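Local coordinates for ankyrin repeat family protein (Enterococcus faecalis, PDB 3HRA) that is of unknown function but, built of stacked ankyrin repeats, probably serves as a scaffold for binding other proteins, at residues Thr3-Gln15 / Val21-Val35. Residues are numbered along the deposited sequence; the frame is centred on the assembly and turned at random.
Sequences TYEVGALLEAANQ and VKEILQDTTYQVDEV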
loop_
_atom_site.group_PDB
_atom_site.type_symbol
_atom_site.label_atom_id
_atom_site.label_comp_id
_atom_site.label_asym_id
_atom_site.label_seq_id
_atom_site.Cartn_x
_atom_site.Cartn_y
_atom_site.Cartn_z
ATOM N N THR A 3 -2.072 -6.581 -33.657
ATOM C CA THR A 3 -1.085 -7.541 -34.139
ATOM C C THR A 3 0.222 -7.408 -33.346
ATOM O O THR A 3 1.251 -8.000 -33.695
ATOM C CB THR A 3 -0.825 -7.367 -35.654
ATOM O OG1 THR A 3 -2.073 -7.317 -36.363
ATOM C CG2 THR A 3 0.018 -8.513 -36.202
ATOM N N TYR A 4 0.169 -6.645 -32.256
ATOM C CA TYR A 4 1.314 -6.503 -31.370
ATOM C C TYR A 4 1.774 -7.858 -30.831
ATOM O O TYR A 4 0.965 -8.760 -30.595
ATOM C CB TYR A 4 0.971 -5.598 -30.179
ATOM C CG TYR A 4 0.735 -4.143 -30.502
ATOM C CD1 TYR A 4 1.792 -3.299 -30.800
ATOM C CD2 TYR A 4 -0.544 -3.606 -30.486
ATOM C CE1 TYR A 4 1.579 -1.956 -31.082
ATOM C CE2 TYR A 4 -0.773 -2.264 -30.770
ATOM C CZ TYR A 4 0.293 -1.445 -31.060
ATOM O OH TYR A 4 0.063 -0.108 -31.332
ATOM N N GLU A 5 3.074 -7.985 -30.613
ATOM C CA GLU A 5 3.622 -9.197 -30.027
ATOM C C GLU A 5 3.461 -9.115 -28.516
ATOM O O GLU A 5 3.424 -8.006 -27.955
ATOM C CB GLU A 5 5.104 -9.338 -30.391
ATOM C CG GLU A 5 5.372 -9.810 -31.823
ATOM C CD GLU A 5 6.848 -9.679 -32.213
ATOM O OE1 GLU A 5 7.503 -8.714 -31.745
ATOM O OE2 GLU A 5 7.352 -10.527 -32.991
ATOM N N VAL A 6 3.353 -10.270 -27.852
ATOM C CA VAL A 6 3.365 -10.279 -26.387
ATOM C C VAL A 6 4.607 -9.543 -25.907
ATOM O O VAL A 6 5.713 -9.801 -26.392
ATOM C CB VAL A 6 3.392 -11.706 -25.802
ATOM C CG1 VAL A 6 3.407 -11.662 -24.263
ATOM C CG2 VAL A 6 2.218 -12.514 -26.311
ATOM N N GLY A 7 4.432 -8.624 -24.959
ATOM C CA GLY A 7 5.557 -7.893 -24.409
ATOM C C GLY A 7 5.635 -6.451 -24.841
ATOM O O GLY A 7 6.377 -5.672 -24.247
ATOM N N ALA A 8 4.876 -6.091 -25.879
ATOM C CA ALA A 8 4.885 -4.722 -26.393
ATOM C C ALA A 8 4.562 -3.699 -25.300
ATOM O O ALA A 8 5.225 -2.658 -25.175
ATOM C CB ALA A 8 3.906 -4.582 -27.574
ATOM N N LEU A 9 3.536 -4.002 -24.513
ATOM C CA LEU A 9 3.047 -3.076 -23.495
ATOM C C LEU A 9 4.005 -3.025 -22.311
ATOM O O LEU A 9 4.219 -1.964 -21.743
ATOM C CB LEU A 9 1.635 -3.477 -23.051
ATOM C CG LEU A 9 0.837 -2.525 -22.147
ATOM C CD1 LEU A 9 0.610 -1.172 -22.849
ATOM C CD2 LEU A 9 -0.516 -3.177 -21.803
ATOM N N LEU A 10 4.581 -4.169 -21.937
ATOM C CA LEU A 10 5.609 -4.195 -20.895
ATOM C C LEU A 10 6.787 -3.318 -21.290
ATOM O O LEU A 10 7.305 -2.557 -20.473
ATOM C CB LEU A 10 6.091 -5.619 -20.646
ATOM C CG LEU A 10 5.186 -6.494 -19.782
ATOM C CD1 LEU A 10 5.501 -7.970 -19.986
ATOM C CD2 LEU A 10 5.320 -6.108 -18.313
ATOM N N GLU A 11 7.201 -3.427 -22.550
ATOM C CA GLU A 11 8.315 -2.632 -23.057
ATOM C C GLU A 11 8.010 -1.133 -23.036
ATOM O O GLU A 11 8.857 -0.336 -22.624
ATOM C CB GLU A 11 8.712 -3.067 -24.463
ATOM C CG GLU A 11 9.957 -2.365 -24.975
ATOM C CD GLU A 11 10.184 -2.591 -26.465
ATOM O OE1 GLU A 11 10.622 -3.701 -26.853
ATOM O OE2 GLU A 11 9.920 -1.647 -27.249
ATOM N N ALA A 12 6.813 -0.749 -23.473
ATOM C CA ALA A 12 6.374 0.643 -23.381
ATOM C C ALA A 12 6.343 1.168 -21.936
ATOM O O ALA A 12 6.715 2.314 -21.694
ATOM C CB ALA A 12 5.012 0.839 -24.035
ATOM N N ALA A 13 5.885 0.343 -20.989
ATOM C CA ALA A 13 5.877 0.750 -19.581
ATOM C C ALA A 13 7.303 0.908 -19.025
ATOM O O ALA A 13 7.613 1.874 -18.301
ATOM C CB ALA A 13 5.066 -0.242 -18.735
ATOM N N ASN A 14 8.173 -0.046 -19.348
ATOM C CA ASN A 14 9.560 0.011 -18.906
ATOM C C ASN A 14 10.237 1.268 -19.425
ATOM O O ASN A 14 11.047 1.874 -18.717
ATOM C CB ASN A 14 10.326 -1.240 -19.341
ATOM C CG ASN A 14 10.185 -2.395 -18.346
ATOM O OD1 ASN A 14 9.927 -3.540 -18.736
ATOM N ND2 ASN A 14 10.370 -2.107 -17.071
ATOM N N GLN A 15 9.866 1.664 -20.648
ATOM C CA GLN A 15 10.408 2.856 -21.311
ATOM C C GLN A 15 9.711 4.159 -20.915
ATOM O O GLN A 15 10.046 5.227 -21.441
ATOM C CB GLN A 15 10.401 2.667 -22.833
ATOM C CG GLN A 15 11.445 1.653 -23.299
ATOM C CD GLN A 15 11.416 1.428 -24.780
ATOM O OE1 GLN A 15 12.039 0.495 -25.287
ATOM N NE2 GLN A 15 10.691 2.281 -25.498
ATOM N N VAL A 21 2.180 3.652 -24.675
ATOM C CA VAL A 21 1.184 2.919 -23.887
ATOM C C VAL A 21 -0.232 3.154 -24.399
ATOM O O VAL A 21 -0.974 2.203 -24.634
ATOM C CB VAL A 21 1.256 3.264 -22.391
ATOM C CG1 VAL A 21 0.004 2.732 -21.672
ATOM C CG2 VAL A 21 2.495 2.672 -21.799
ATOM N N LYS A 22 -0.591 4.417 -24.610
ATOM C CA LYS A 22 -1.938 4.752 -25.057
ATOM C C LYS A 22 -2.193 4.250 -26.471
ATOM O O LYS A 22 -3.302 3.823 -26.773
ATOM C CB LYS A 22 -2.191 6.253 -24.940
ATOM C CG LYS A 22 -2.296 6.695 -23.511
ATOM C CD LYS A 22 -2.431 8.208 -23.358
ATOM C CE LYS A 22 -2.893 8.565 -21.955
ATOM N NZ LYS A 22 -3.260 10.008 -21.825
ATOM N N GLU A 23 -1.166 4.308 -27.320
ATOM C CA GLU A 23 -1.230 3.756 -28.666
ATOM C C GLU A 23 -1.586 2.273 -28.622
ATOM O O GLU A 23 -2.474 1.825 -29.333
ATOM C CB GLU A 23 0.104 3.955 -29.412
ATOM C CG GLU A 23 0.198 3.173 -30.727
ATOM C CD GLU A 23 1.642 2.885 -31.151
ATOM O OE1 GLU A 23 2.335 3.854 -31.493
ATOM O OE2 GLU A 23 2.077 1.693 -31.154
ATOM N N ILE A 24 -0.879 1.510 -27.791
ATOM C CA ILE A 24 -1.128 0.075 -27.714
ATOM C C ILE A 24 -2.520 -0.225 -27.159
ATOM O O ILE A 24 -3.201 -1.129 -27.633
ATOM C CB ILE A 24 -0.058 -0.636 -26.868
ATOM C CG1 ILE A 24 1.311 -0.564 -27.568
ATOM C CG2 ILE A 24 -0.466 -2.090 -26.600
ATOM C CD1 ILE A 24 2.477 -0.898 -26.647
ATOM N N LEU A 25 -2.946 0.547 -26.167
ATOM C CA LEU A 25 -4.219 0.287 -25.497
ATOM C C LEU A 25 -5.416 0.555 -26.417
ATOM O O LEU A 25 -6.540 0.116 -26.142
ATOM C CB LEU A 25 -4.335 1.124 -24.220
ATOM C CG LEU A 25 -3.412 0.704 -23.081
ATOM C CD1 LEU A 25 -3.582 1.601 -21.870
ATOM C CD2 LEU A 25 -3.658 -0.774 -22.713
ATOM N N GLN A 26 -5.174 1.257 -27.521
ATOM C CA GLN A 26 -6.236 1.516 -28.501
ATOM C C GLN A 26 -6.646 0.210 -29.205
ATOM O O GLN A 26 -7.743 0.103 -29.747
ATOM C CB GLN A 26 -5.789 2.585 -29.508
ATOM C CG GLN A 26 -6.867 3.047 -30.483
ATOM C CD GLN A 26 -6.884 2.262 -31.803
ATOM O OE1 GLN A 26 -7.739 2.501 -32.661
ATOM N NE2 GLN A 26 -5.945 1.339 -31.972
ATOM N N ASP A 27 -5.755 -0.777 -29.173
ATOM C CA ASP A 27 -6.034 -2.121 -29.681
ATOM C C ASP A 27 -6.907 -2.871 -28.680
ATOM O O ASP A 27 -6.444 -3.272 -27.603
ATOM C CB ASP A 27 -4.715 -2.863 -29.929
ATOM C CG ASP A 27 -4.906 -4.358 -30.204
ATOM O OD1 ASP A 27 -6.041 -4.789 -30.501
ATOM O OD2 ASP A 27 -3.907 -5.104 -30.113
ATOM N N THR A 28 -8.181 -3.050 -29.046
ATOM C CA THR A 28 -9.195 -3.599 -28.143
ATOM C C THR A 28 -8.956 -5.065 -27.801
ATOM O O THR A 28 -9.560 -5.585 -26.872
ATOM C CB THR A 28 -10.620 -3.476 -28.745
ATOM O OG1 THR A 28 -10.688 -4.206 -29.976
ATOM C CG2 THR A 28 -10.962 -2.026 -29.014
ATOM N N THR A 29 -8.096 -5.721 -28.580
ATOM C CA THR A 29 -7.783 -7.137 -28.388
ATOM C C THR A 29 -6.593 -7.338 -27.455
ATOM O O THR A 29 -6.322 -8.463 -27.037
ATOM C CB THR A 29 -7.487 -7.863 -29.736
ATOM O OG1 THR A 29 -6.214 -7.451 -30.264
ATOM C CG2 THR A 29 -8.576 -7.572 -30.773
ATOM N N TYR A 30 -5.880 -6.258 -27.123
ATOM C CA TYR A 30 -4.644 -6.401 -26.339
ATOM C C TYR A 30 -4.876 -6.926 -24.904
ATOM O O TYR A 30 -5.726 -6.422 -24.169
ATOM C CB TYR A 30 -3.824 -5.092 -26.304
ATOM C CG TYR A 30 -2.356 -5.354 -26.046
ATOM C CD1 TYR A 30 -1.459 -5.450 -27.102
ATOM C CD2 TYR A 30 -1.872 -5.553 -24.751
ATOM C CE1 TYR A 30 -0.119 -5.702 -26.879
ATOM C CE2 TYR A 30 -0.537 -5.824 -24.522
ATOM C CZ TYR A 30 0.333 -5.899 -25.589
ATOM O OH TYR A 30 1.669 -6.168 -25.380
ATOM N N GLN A 31 -4.108 -7.940 -24.513
ATOM C CA GLN A 31 -4.178 -8.480 -23.161
ATOM C C GLN A 31 -3.279 -7.629 -22.259
ATOM O O GLN A 31 -2.047 -7.742 -22.306
ATOM C CB GLN A 31 -3.692 -9.932 -23.156
ATOM C CG GLN A 31 -4.393 -10.819 -22.129
ATOM C CD GLN A 31 -3.809 -10.712 -20.735
ATOM O OE1 GLN A 31 -4.286 -9.917 -19.897
ATOM N NE2 GLN A 31 -2.769 -11.519 -20.467
ATOM N N VAL A 32 -3.887 -6.779 -21.434
ATOM C CA VAL A 32 -3.107 -5.749 -20.735
ATOM C C VAL A 32 -2.268 -6.283 -19.566
ATOM O O VAL A 32 -1.350 -5.615 -19.086
ATOM C CB VAL A 32 -4.002 -4.587 -20.229
ATOM C CG1 VAL A 32 -4.741 -3.932 -21.402
ATOM C CG2 VAL A 32 -4.995 -5.080 -19.173
ATOM N N ASP A 33 -2.613 -7.468 -19.087
ATOM C CA ASP A 33 -1.930 -8.013 -17.920
ATOM C C ASP A 33 -0.878 -9.081 -18.251
ATOM O O ASP A 33 -0.674 -10.015 -17.488
ATOM C CB ASP A 33 -2.936 -8.542 -16.905
ATOM C CG ASP A 33 -3.581 -7.424 -16.087
ATOM O OD1 ASP A 33 -2.945 -6.380 -15.860
ATOM O OD2 ASP A 33 -4.730 -7.597 -15.674
ATOM N N GLU A 34 -0.193 -8.927 -19.373
ATOM C CA GLU A 34 0.981 -9.749 -19.655
ATOM C C GLU A 34 2.013 -9.544 -18.547
ATOM O O GLU A 34 2.029 -8.489 -17.906
ATOM C CB GLU A 34 1.579 -9.362 -21.008
ATOM C CG GLU A 34 1.996 -7.906 -21.098
ATOM C CD GLU A 34 2.452 -7.520 -22.506
ATOM O OE1 GLU A 34 1.948 -8.096 -23.498
ATOM O OE2 GLU A 34 3.323 -6.639 -22.628
ATOM N N VAL A 35 2.871 -10.544 -18.318
ATOM C CA VAL A 35 3.845 -10.450 -17.238
ATOM C C VAL A 35 5.308 -10.644 -17.672
ATOM O O VAL A 35 5.601 -11.332 -18.664
ATOM C CB VAL A 35 3.502 -11.409 -16.057
ATOM C CG1 VAL A 35 2.228 -10.959 -15.333
ATOM C CG2 VAL A 35 3.380 -12.834 -16.541
#
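Glu34 and Tyr30 reach from the loop after helix 18-25 to the first turn of helix 8-14, where backbone N-H groups lack the i-4 carbonyl partner of a regular helix. The Glu34 carboxylate serves two of these donors, one with each oxygen. Gly7 N, at the N-cap position, gives to Glu34 OE1 at 2.9 Å, arriving from above the carboxylate plane. Leu10 N meets Glu34 OE2, also at 2.9 Å and nearly in line with the C-O bond. Between them, Leu9 N donates to Tyr30 OH over 3.0 Å (N-H...O 154°), and that hydroxyl makes a weak bond of its own to Glu34 OE1. Ala8 N instead turns back to Glu5 O, closing a type II turn. Side chains thus supply most of the acceptors here, and a negative charge at this end would be expected to suit the helix dipole.

The two helices run antiparallel, their short segments crossing at -161° with axes 9.6 Å apart, an antiparallel helical hairpin of the kind that builds the ankyrin fold, here at the N-terminal end of the stack; the loop leads on toward helix 42-49. Leu9 fills the space between the helices and the loop: CB lies 3.5 Å from Tyr30 CE2, while CD1 and CD2 touch Ile24 and Val32. Further along helix 8-14, Ala12 CB packs on Val21 CG2.

Ahead of helix 8-14, Tyr4 lies across the side of helix 18-25. With CG beside the backbone N (chi1 -68°), its ring is laid across Ile24, whose CG1 sits over one face, 4.0 Å from the centroid, in a CH-pi contact. Tyr4 OH donates to Glu23 OE2 at 2.7 Å on the anti side, and the same oxygen forms a salt bridge with Lys20. Asp27 OD2 lies at the ring edge, whereas OD1 accepts from Thr29 N, an Asx turn, and also from Thr29 OG1.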